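PDB 6DJ8: beta sliding clamp from Borrelia burgdorferi, which probably encircles DNA as a ring-shaped head-to-tail homodimer and tethers DNA polymerases and other proteins to it for processive synthesis. Local coordinates for residues F218-M232 against F247-I261. Residues are numbered along the deposited sequence; the frame is centred on the assembly and turned at random. Where two conformers were deposited one is given.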
ATOM      1  N   PHE A 218      37.450  -8.079  -0.989  1.00 37.02           N
ATOM      2  CA  PHE A 218      36.541  -7.953   0.141  1.00 40.77           C
ATOM      3  C   PHE A 218      35.121  -8.267  -0.294  1.00 42.83           C
ATOM      4  O   PHE A 218      34.696  -7.876  -1.384  1.00 34.93           O
ATOM      5  CB  PHE A 218      36.580  -6.534   0.745  1.00 41.29           C
ATOM      6  CG  PHE A 218      37.974  -6.018   1.005  1.00 48.51           C
ATOM      7  CD1 PHE A 218      38.728  -6.529   2.048  1.00 49.22           C
ATOM      8  CD2 PHE A 218      38.521  -5.019   0.213  1.00 45.16           C
ATOM      9  CE1 PHE A 218      40.026  -6.060   2.295  1.00 48.79           C
ATOM     10  CE2 PHE A 218      39.812  -4.549   0.444  1.00 51.39           C
ATOM     11  CZ  PHE A 218      40.569  -5.070   1.492  1.00 49.28           C
ATOM     12  N   ILE A 219      34.389  -8.952   0.582  1.00 39.31           N
ATOM     13  CA  ILE A 219      33.000  -9.330   0.356  1.00 38.00           C
ATOM     14  C   ILE A 219      32.170  -8.695   1.460  1.00 42.24           C
ATOM     15  O   ILE A 219      32.349  -9.023   2.642  1.00 37.83           O
ATOM     16  CB  ILE A 219      32.805 -10.851   0.348  1.00 39.46           C
ATOM     17  CG1 ILE A 219      33.736 -11.513  -0.674  1.00 43.70           C
ATOM     18  CG2 ILE A 219      31.341 -11.204   0.069  1.00 37.74           C
ATOM     19  CD1 ILE A 219      33.898 -12.964  -0.442  1.00 44.32           C
ATOM     20  N   VAL A 220      31.270  -7.805   1.074  1.00 34.09           N
ATOM     21  CA  VAL A 220      30.448  -7.021   1.997  1.00 36.47           C
ATOM     22  C   VAL A 220      28.996  -7.466   1.860  1.00 31.56           C
ATOM     23  O   VAL A 220      28.453  -7.426   0.752  1.00 38.09           O
ATOM     24  CB  VAL A 220      30.564  -5.516   1.711  1.00 37.25           C
ATOM     25  CG1 VAL A 220      29.739  -4.728   2.735  1.00 40.46           C
ATOM     26  CG2 VAL A 220      32.029  -5.083   1.735  1.00 36.61           C
ATOM     27  N   PRO A 221      28.333  -7.855   2.941  1.00 37.99           N
ATOM     28  CA  PRO A 221      26.921  -8.244   2.838  1.00 37.03           C
ATOM     29  C   PRO A 221      26.112  -7.127   2.212  1.00 31.66           C
ATOM     30  O   PRO A 221      26.334  -5.946   2.483  1.00 30.37           O
ATOM     31  CB  PRO A 221      26.501  -8.508   4.289  1.00 34.70           C
ATOM     32  CG  PRO A 221      27.795  -8.859   4.990  1.00 47.12           C
ATOM     33  CD  PRO A 221      28.794  -7.927   4.342  1.00 42.01           C
ATOM     34  N   VAL A 222      25.195  -7.509   1.320  1.00 30.03           N
ATOM     35  CA  VAL A 222      24.493  -6.499   0.552  1.00 30.22           C
ATOM     36  C   VAL A 222      23.602  -5.621   1.438  1.00 30.22           C
ATOM     37  O   VAL A 222      23.313  -4.480   1.067  1.00 31.87           O
ATOM     38  CB  VAL A 222      23.686  -7.157  -0.589  1.00 28.51           C
ATOM     39  CG1 VAL A 222      22.488  -7.992  -0.034  1.00 32.40           C
ATOM     40  CG2 VAL A 222      23.206  -6.080  -1.562  1.00 37.21           C
ATOM     41  N   LYS A 223      23.168  -6.102   2.602  1.00 30.33           N
ATOM     42  CA  LYS A 223      22.164  -5.338   3.359  1.00 36.29           C
ATOM     43  C   LYS A 223      22.629  -3.910   3.620  1.00 36.95           C
ATOM     44  O   LYS A 223      21.850  -2.961   3.456  1.00 34.70           O
ATOM     45  CB  LYS A 223      21.821  -6.032   4.676  1.00 39.93           C
ATOM     46  CG  LYS A 223      20.822  -5.249   5.546  1.00 41.27           C
ATOM     47  CD  LYS A 223      20.490  -5.990   6.822  1.00 41.48           C
ATOM     48  CE  LYS A 223      19.422  -5.241   7.653  1.00 41.33           C
ATOM     49  NZ  LYS A 223      19.184  -5.952   8.944  1.00 44.14           N
ATOM     50  N   ILE A 224      23.918  -3.722   3.950  1.00 29.55           N
ATOM     51  CA  ILE A 224      24.367  -2.363   4.246  1.00 31.12           C
ATOM     52  C   ILE A 224      24.200  -1.454   3.035  1.00 34.59           C
ATOM     53  O   ILE A 224      23.952  -0.251   3.188  1.00 34.93           O
ATOM     54  CB  ILE A 224      25.821  -2.334   4.777  1.00 27.38           C
ATOM     55  CG1 ILE A 224      26.087  -0.958   5.404  1.00 32.69           C
ATOM     56  CG2 ILE A 224      26.822  -2.607   3.652  1.00 31.86           C
ATOM     57  CD1 ILE A 224      27.401  -0.860   6.152  1.00 38.11           C
ATOM     58  N   PHE A 225      24.290  -2.001   1.814  1.00 34.11           N
ATOM     59  CA  PHE A 225      24.123  -1.143   0.648  1.00 33.93           C
ATOM     60  C   PHE A 225      22.662  -0.763   0.437  1.00 32.06           C
ATOM     61  O   PHE A 225      22.369   0.370   0.050  1.00 33.61           O
ATOM     62  CB  PHE A 225      24.719  -1.819  -0.594  1.00 30.49           C
ATOM     63  CG  PHE A 225      26.195  -2.027  -0.462  1.00 34.81           C
ATOM     64  CD1 PHE A 225      27.055  -0.947  -0.553  1.00 36.33           C
ATOM     65  CD2 PHE A 225      26.713  -3.261  -0.119  1.00 33.69           C
ATOM     66  CE1 PHE A 225      28.429  -1.112  -0.368  1.00 39.80           C
ATOM     67  CE2 PHE A 225      28.066  -3.429   0.060  1.00 39.37           C
ATOM     68  CZ  PHE A 225      28.929  -2.345  -0.062  1.00 37.33           C
ATOM     69  N   ASN A 226      21.734  -1.689   0.673  1.00 28.70           N
ATOM     70  CA  ASN A 226      20.321  -1.302   0.646  1.00 34.58           C
ATOM     71  C   ASN A 226      20.053  -0.207   1.667  1.00 35.74           C
ATOM     72  O   ASN A 226      19.416   0.799   1.355  1.00 35.26           O
ATOM     73  CB  ASN A 226      19.443  -2.525   0.895  1.00 32.58           C
ATOM     74  CG  ASN A 226      19.542  -3.531  -0.248  1.00 40.49           C
ATOM     75  OD1 ASN A 226      19.694  -3.131  -1.399  1.00 37.54           O
ATOM     76  ND2 ASN A 226      19.458  -4.827   0.060  1.00 34.11           N
ATOM     77  N   PHE A 227      20.650  -0.329   2.854  1.00 34.28           N
ATOM     78  CA  PHE A 227      20.499   0.688   3.900  1.00 32.97           C
ATOM     79  C   PHE A 227      21.054   2.036   3.446  1.00 42.81           C
ATOM     80  O   PHE A 227      20.388   3.081   3.551  1.00 38.60           O
ATOM     81  CB  PHE A 227      21.237   0.183   5.143  1.00 37.37           C
ATOM     82  CG  PHE A 227      21.108   1.046   6.354  1.00 33.57           C
ATOM     83  CD1 PHE A 227      19.888   1.611   6.703  1.00 36.11           C
ATOM     84  CD2 PHE A 227      22.196   1.216   7.197  1.00 32.06           C
ATOM     85  CE1 PHE A 227      19.766   2.374   7.862  1.00 38.08           C
ATOM     86  CE2 PHE A 227      22.086   1.977   8.356  1.00 39.80           C
ATOM     87  CZ  PHE A 227      20.865   2.557   8.682  1.00 33.76           C
ATOM     88  N   LEU A 228      22.269   2.008   2.902  1.00 35.87           N
ATOM     89  CA  LEU A 228      22.994   3.212   2.521  1.00 41.94           C
ATOM     90  C   LEU A 228      22.255   4.017   1.464  1.00 44.60           C
ATOM     91  O   LEU A 228      22.291   5.254   1.482  1.00 46.22           O
ATOM     92  CB  LEU A 228      24.365   2.814   1.966  1.00 44.39           C
ATOM     93  CG  LEU A 228      25.455   2.544   2.990  1.00 41.37           C
ATOM     94  CD1 LEU A 228      26.622   1.909   2.287  1.00 40.02           C
ATOM     95  CD2 LEU A 228      25.841   3.869   3.577  1.00 42.80           C
ATOM     96  N   LYS A 229      21.646   3.339   0.493  1.00 40.63           N
ATOM     97  CA  LYS A 229      21.037   4.097  -0.590  0.51 45.32           C
ATOM     98  C   LYS A 229      19.868   4.935  -0.086  1.00 48.53           C
ATOM     99  O   LYS A 229      19.564   5.970  -0.682  1.00 52.35           O
ATOM    100  CB  LYS A 229      20.630   3.181  -1.750  0.51 44.72           C
ATOM    101  CG  LYS A 229      19.678   2.039  -1.445  0.51 44.14           C
ATOM    102  CD  LYS A 229      19.435   1.251  -2.727  0.51 44.39           C
ATOM    103  CE  LYS A 229      19.033  -0.194  -2.477  0.51 42.51           C
ATOM    104  NZ  LYS A 229      19.159  -1.009  -3.730  0.51 40.07           N
ATOM    105  N   HIS A 230      19.255   4.550   1.033  1.00 49.68           N
ATOM    106  CA  HIS A 230      18.265   5.385   1.704  1.00 51.76           C
ATOM    107  C   HIS A 230      18.906   6.535   2.488  1.00 54.52           C
ATOM    108  O   HIS A 230      18.240   7.548   2.737  1.00 53.04           O
ATOM    109  CB  HIS A 230      17.414   4.511   2.634  1.00 51.26           C
ATOM    110  CG  HIS A 230      16.396   5.269   3.434  1.00 64.48           C
ATOM    111  ND1 HIS A 230      15.549   6.205   2.876  1.00 69.77           N
ATOM    112  CD2 HIS A 230      16.092   5.230   4.754  1.00 56.54           C
ATOM    113  CE1 HIS A 230      14.768   6.707   3.816  1.00 68.54           C
ATOM    114  NE2 HIS A 230      15.077   6.133   4.964  1.00 62.43           N
ATOM    115  N   LEU A 231      20.180   6.410   2.888  1.00 44.58           N
ATOM    116  CA  LEU A 231      20.801   7.431   3.731  1.00 45.68           C
ATOM    117  C   LEU A 231      21.499   8.530   2.944  1.00 47.64           C
ATOM    118  O   LEU A 231      21.521   9.684   3.385  1.00 52.90           O
ATOM    119  CB  LEU A 231      21.841   6.797   4.663  1.00 45.66           C
ATOM    120  CG  LEU A 231      21.362   5.725   5.630  1.00 49.12           C
ATOM    121  CD1 LEU A 231      22.522   5.185   6.392  1.00 41.70           C
ATOM    122  CD2 LEU A 231      20.375   6.333   6.596  1.00 42.66           C
ATOM    123  N   MET A 232      22.055   8.211   1.788  1.00 46.91           N
ATOM    124  CA  MET A 232      22.934   9.148   1.108  1.00 52.37           C
ATOM    125  C   MET A 232      22.142  10.173   0.311  1.00 59.34           C
ATOM    126  O   MET A 232      21.328   9.819  -0.551  1.00 54.82           O
ATOM    127  CB  MET A 232      23.909   8.400   0.216  1.00 49.09           C
ATOM    128  CG  MET A 232      25.110   7.906   0.984  1.00 51.50           C
ATOM    129  SD  MET A 232      26.223   7.022  -0.091  1.00 51.50           S
ATOM    130  CE  MET A 232      26.007   7.954  -1.536  1.00 49.08           C
ATOM    131  N   PHE A 247      33.974  -3.400   7.255  1.00 39.59           N
ATOM    132  CA  PHE A 247      33.705  -2.414   6.227  1.00 36.90           C
ATOM    133  C   PHE A 247      33.127  -1.183   6.914  1.00 39.96           C
ATOM    134  O   PHE A 247      32.314  -1.306   7.835  1.00 45.03           O
ATOM    135  CB  PHE A 247      32.717  -3.005   5.210  1.00 41.53           C
ATOM    136  CG  PHE A 247      32.174  -2.024   4.220  1.00 36.28           C
ATOM    137  CD1 PHE A 247      32.927  -1.653   3.110  1.00 37.50           C
ATOM    138  CD2 PHE A 247      30.897  -1.511   4.367  1.00 42.65           C
ATOM    139  CE1 PHE A 247      32.433  -0.776   2.176  1.00 40.65           C
ATOM    140  CE2 PHE A 247      30.384  -0.634   3.431  1.00 41.03           C
ATOM    141  CZ  PHE A 247      31.155  -0.259   2.327  1.00 39.02           C
ATOM    142  N   TYR A 248      33.559  -0.001   6.488  1.00 35.61           N
ATOM    143  CA  TYR A 248      33.232   1.222   7.205  1.00 44.66           C
ATOM    144  C   TYR A 248      32.909   2.309   6.198  1.00 42.40           C
ATOM    145  O   TYR A 248      33.573   2.422   5.169  1.00 35.98           O
ATOM    146  CB  TYR A 248      34.395   1.659   8.120  1.00 48.84           C
ATOM    147  CG  TYR A 248      34.239   3.021   8.781  1.00 58.40           C
ATOM    148  CD1 TYR A 248      33.488   3.173   9.949  1.00 58.71           C
ATOM    149  CD2 TYR A 248      34.875   4.150   8.261  1.00 60.97           C
ATOM    150  CE1 TYR A 248      33.358   4.411  10.564  1.00 58.44           C
ATOM    151  CE2 TYR A 248      34.751   5.393   8.875  1.00 54.04           C
ATOM    152  CZ  TYR A 248      33.994   5.513  10.025  1.00 57.21           C
ATOM    153  OH  TYR A 248      33.862   6.737  10.638  1.00 56.70           O
ATOM    154  N   VAL A 249      31.877   3.094   6.488  1.00 33.47           N
ATOM    155  CA  VAL A 249      31.424   4.158   5.596  1.00 34.11           C
ATOM    156  C   VAL A 249      31.101   5.376   6.440  1.00 42.12           C
ATOM    157  O   VAL A 249      30.498   5.259   7.514  1.00 41.61           O
ATOM    158  CB  VAL A 249      30.192   3.742   4.776  1.00 39.36           C
ATOM    159  CG1 VAL A 249      29.661   4.916   3.988  1.00 36.15           C
ATOM    160  CG2 VAL A 249      30.556   2.644   3.851  1.00 40.89           C
ATOM    161  N   GLU A 250      31.484   6.548   5.945  1.00 36.01           N
ATOM    162  CA  GLU A 250      31.294   7.771   6.707  1.00 40.39           C
ATOM    163  C   GLU A 250      30.992   8.888   5.724  1.00 40.74           C
ATOM    164  O   GLU A 250      31.665   9.002   4.695  1.00 37.82           O
ATOM    165  CB  GLU A 250      32.557   8.067   7.536  1.00 44.25           C
ATOM    166  CG  GLU A 250      32.610   9.440   8.135  1.00 52.14           C
ATOM    167  CD  GLU A 250      33.989   9.764   8.692  1.00 57.75           C
ATOM    168  OE1 GLU A 250      34.463  10.899   8.480  1.00 64.47           O
ATOM    169  OE2 GLU A 250      34.601   8.876   9.323  1.00 57.15           O
ATOM    170  N   PHE A 251      29.967   9.679   6.025  1.00 38.28           N
ATOM    171  CA  PHE A 251      29.494  10.756   5.165  1.00 38.97           C
ATOM    172  C   PHE A 251      28.462  11.555   5.935  1.00 42.16           C
ATOM    173  O   PHE A 251      27.689  10.986   6.709  1.00 41.67           O
ATOM    174  CB  PHE A 251      28.865  10.228   3.868  1.00 39.45           C
ATOM    175  CG  PHE A 251      27.652   9.358   4.080  1.00 38.37           C
ATOM    176  CD1 PHE A 251      27.788   8.008   4.336  1.00 37.22           C
ATOM    177  CD2 PHE A 251      26.373   9.892   3.994  1.00 44.04           C
ATOM    178  CE1 PHE A 251      26.677   7.202   4.528  1.00 38.56           C
ATOM    179  CE2 PHE A 251      25.250   9.089   4.176  1.00 39.27           C
ATOM    180  CZ  PHE A 251      25.407   7.739   4.436  1.00 37.29           C
ATOM    181  N   ASP A 252      28.435  12.864   5.675  1.00 44.29           N
ATOM    182  CA  ASP A 252      27.560  13.806   6.365  1.00 44.70           C
ATOM    183  C   ASP A 252      27.597  13.569   7.868  1.00 43.71           C
ATOM    184  O   ASP A 252      28.680  13.548   8.458  1.00 40.86           O
ATOM    185  CB  ASP A 252      26.150  13.713   5.808  1.00 45.87           C
ATOM    186  CG  ASP A 252      26.079  14.182   4.355  1.00 57.04           C
ATOM    187  OD1 ASP A 252      26.718  15.203   4.021  1.00 62.52           O
ATOM    188  OD2 ASP A 252      25.401  13.529   3.543  1.00 54.35           O
ATOM    189  N   ASN A 253      26.450  13.321   8.503  1.00 38.79           N
ATOM    190  CA  ASN A 253      26.448  13.123   9.947  1.00 39.88           C
ATOM    191  C   ASN A 253      26.329  11.652  10.333  1.00 42.62           C
ATOM    192  O   ASN A 253      25.845  11.340  11.427  1.00 36.75           O
ATOM    193  CB  ASN A 253      25.338  13.958  10.601  1.00 41.29           C
ATOM    194  CG  ASN A 253      23.956  13.682  10.016  1.00 43.00           C
ATOM    195  OD1 ASN A 253      23.798  13.462   8.813  1.00 37.64           O
ATOM    196  ND2 ASN A 253      22.941  13.701  10.874  1.00 41.12           N
ATOM    197  N   TYR A 254      26.811  10.741   9.475  1.00 34.83           N
ATOM    198  CA  TYR A 254      26.636   9.308   9.655  1.00 33.51           C
ATOM    199  C   TYR A 254      27.967   8.565   9.708  1.00 38.29           C
ATOM    200  O   TYR A 254      28.959   8.962   9.084  1.00 36.85           O
ATOM    201  CB  TYR A 254      25.767   8.707   8.535  1.00 35.24           C
ATOM    202  CG  TYR A 254      24.417   9.362   8.402  1.00 40.72           C
ATOM    203  CD1 TYR A 254      23.415   9.127   9.343  1.00 37.39           C
ATOM    204  CD2 TYR A 254      24.141  10.223   7.348  1.00 43.76           C
ATOM    205  CE1 TYR A 254      22.174   9.728   9.235  1.00 38.13           C
ATOM    206  CE2 TYR A 254      22.909  10.828   7.228  1.00 41.55           C
ATOM    207  CZ  TYR A 254      21.926  10.581   8.176  1.00 44.13           C
ATOM    208  OH  TYR A 254      20.709  11.208   8.051  1.00 40.68           O
ATOM    209  N   LYS A 255      27.981   7.487  10.490  1.00 30.68           N
ATOM    210  CA  LYS A 255      29.052   6.505  10.494  1.00 39.51           C
ATOM    211  C   LYS A 255      28.381   5.149  10.561  1.00 36.74           C
ATOM    212  O   LYS A 255      27.422   4.970  11.315  1.00 39.00           O
ATOM    213  CB  LYS A 255      30.018   6.695  11.671  1.00 41.43           C
ATOM    214  CG  LYS A 255      30.634   8.081  11.760  1.00 43.69           C
ATOM    215  CD  LYS A 255      31.538   8.195  12.992  1.00 53.64           C
ATOM    216  CE  LYS A 255      32.301   9.508  13.004  1.00 62.80           C
ATOM    217  NZ  LYS A 255      33.080   9.683  14.267  1.00 76.37           N
ATOM    218  N   ILE A 256      28.813   4.230   9.711  1.00 30.55           N
ATOM    219  CA  ILE A 256      28.201   2.912   9.602  1.00 38.97           C
ATOM    220  C   ILE A 256      29.311   1.897   9.411  1.00 40.01           C
ATOM    221  O   ILE A 256      30.295   2.170   8.715  1.00 42.05           O
ATOM    222  CB  ILE A 256      27.201   2.837   8.426  1.00 40.31           C
ATOM    223  CG1 ILE A 256      26.504   4.177   8.225  1.00 43.03           C
ATOM    224  CG2 ILE A 256      26.151   1.746   8.659  1.00 35.08           C
ATOM    225  CD1 ILE A 256      25.665   4.220   7.011  1.00 41.73           C
ATOM    226  N   ALA A 257      29.146   0.718  10.003  1.00 40.80           N
ATOM    227  CA  ALA A 257      30.124  -0.346   9.848  1.00 44.17           C
ATOM    228  C   ALA A 257      29.409  -1.688   9.847  1.00 40.43           C
ATOM    229  O   ALA A 257      28.299  -1.820  10.376  1.00 40.93           O
ATOM    230  CB  ALA A 257      31.184  -0.308  10.956  1.00 43.82           C
ATOM    231  N   CYS A 258      30.060  -2.690   9.246  1.00 33.30           N
ATOM    232  CA  CYS A 258      29.562  -4.057   9.318  1.00 36.55           C
ATOM    233  C   CYS A 258      30.736  -5.003   9.135  1.00 38.67           C
ATOM    234  O   CYS A 258      31.852  -4.577   8.833  1.00 38.24           O
ATOM    235  CB  CYS A 258      28.477  -4.312   8.267  1.00 36.99           C
ATOM    236  SG  CYS A 258      29.094  -4.406   6.535  1.00 35.58           S
ATOM    237  N   SER A 259      30.479  -6.294   9.340  1.00 40.15           N
ATOM    238  CA  SER A 259      31.519  -7.304   9.175  1.00 40.46           C
ATOM    239  C   SER A 259      31.585  -7.771   7.733  1.00 41.08           C
ATOM    240  O   SER A 259      30.574  -7.809   7.018  1.00 37.05           O
ATOM    241  CB  SER A 259      31.273  -8.517  10.068  1.00 43.80           C
ATOM    242  OG  SER A 259      31.468  -8.185  11.421  1.00 44.82           O
ATOM    243  N   LEU A 260      32.794  -8.131   7.311  1.00 38.61           N
ATOM    244  CA  LEU A 260      32.983  -8.754   6.016  1.00 42.06           C
ATOM    245  C   LEU A 260      32.646 -10.240   6.085  1.00 46.22           C
ATOM    246  O   LEU A 260      32.658 -10.866   7.145  1.00 48.00           O
ATOM    247  CB  LEU A 260      34.426  -8.571   5.540  1.00 44.69           C
ATOM    248  CG  LEU A 260      34.915  -7.122   5.491  1.00 48.50           C
ATOM    249  CD1 LEU A 260      36.398  -7.085   5.156  1.00 55.13           C
ATOM    250  CD2 LEU A 260      34.115  -6.292   4.496  1.00 44.52           C
ATOM    251  N   ILE A 261      32.335 -10.804   4.926  1.00 45.91           N
ATOM    252  CA  ILE A 261      32.164 -12.243   4.787  1.00 46.17           C
ATOM    253  C   ILE A 261      33.540 -12.804   4.469  1.00 50.28           C
ATOM    254  O   ILE A 261      34.187 -12.347   3.521  1.00 47.54           O
ATOM    255  CB  ILE A 261      31.149 -12.556   3.676  1.00 47.64           C
ATOM    256  CG1 ILE A 261      29.789 -11.978   4.059  1.00 43.97           C
ATOM    257  CG2 ILE A 261      31.012 -14.059   3.470  1.00 48.13           C
ATOM    258  CD1 ILE A 261      28.984 -11.543   2.881  1.00 47.09           C
TER
HETATM  259  O   HOH W   1      35.821 -10.631   2.453  1.00 42.63           O
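Helix 223-231 runs along the hairpin of strands 247-251 and 254-259, almost antiparallel to the second strand (167°), with axes 10.0 Å apart. Beyond the hairpin, I261 N donates to I219 O (2.9 Å, nearly straight at 169°). A water that accepts from I219 N and donates to I261 O adds a second link between the same residues. Nearby, I261 CD1 packs on P221 CG.

V220 crosses the F247 ring at about a right angle. Its CG1 sits over one face, while I224 CD1 meets the ring edge. With CG1 anti to the backbone N (chi1 -165°), I224 extends CD1 to I256 CG2 and C258 SG. Further along the helix, I256 CD1 is tightly packed between L228 CD2 (3.5 Å) and L231 CD1 (3.3 Å).

Near the type II' turn from F251 to Y254, M232 CG rests over one face of the F251 ring, 3.6 Å from its centroid. M232 SD lies higher above that face, in a Met-aromatic contact. L231 CB reaches the ring edge. M232 and F225 also touch helix 157-167.

This is part of the apolar core of the central domain, where a helix packs on an antiparallel sheet, as in the ring-forming domains of bacterial processivity factors.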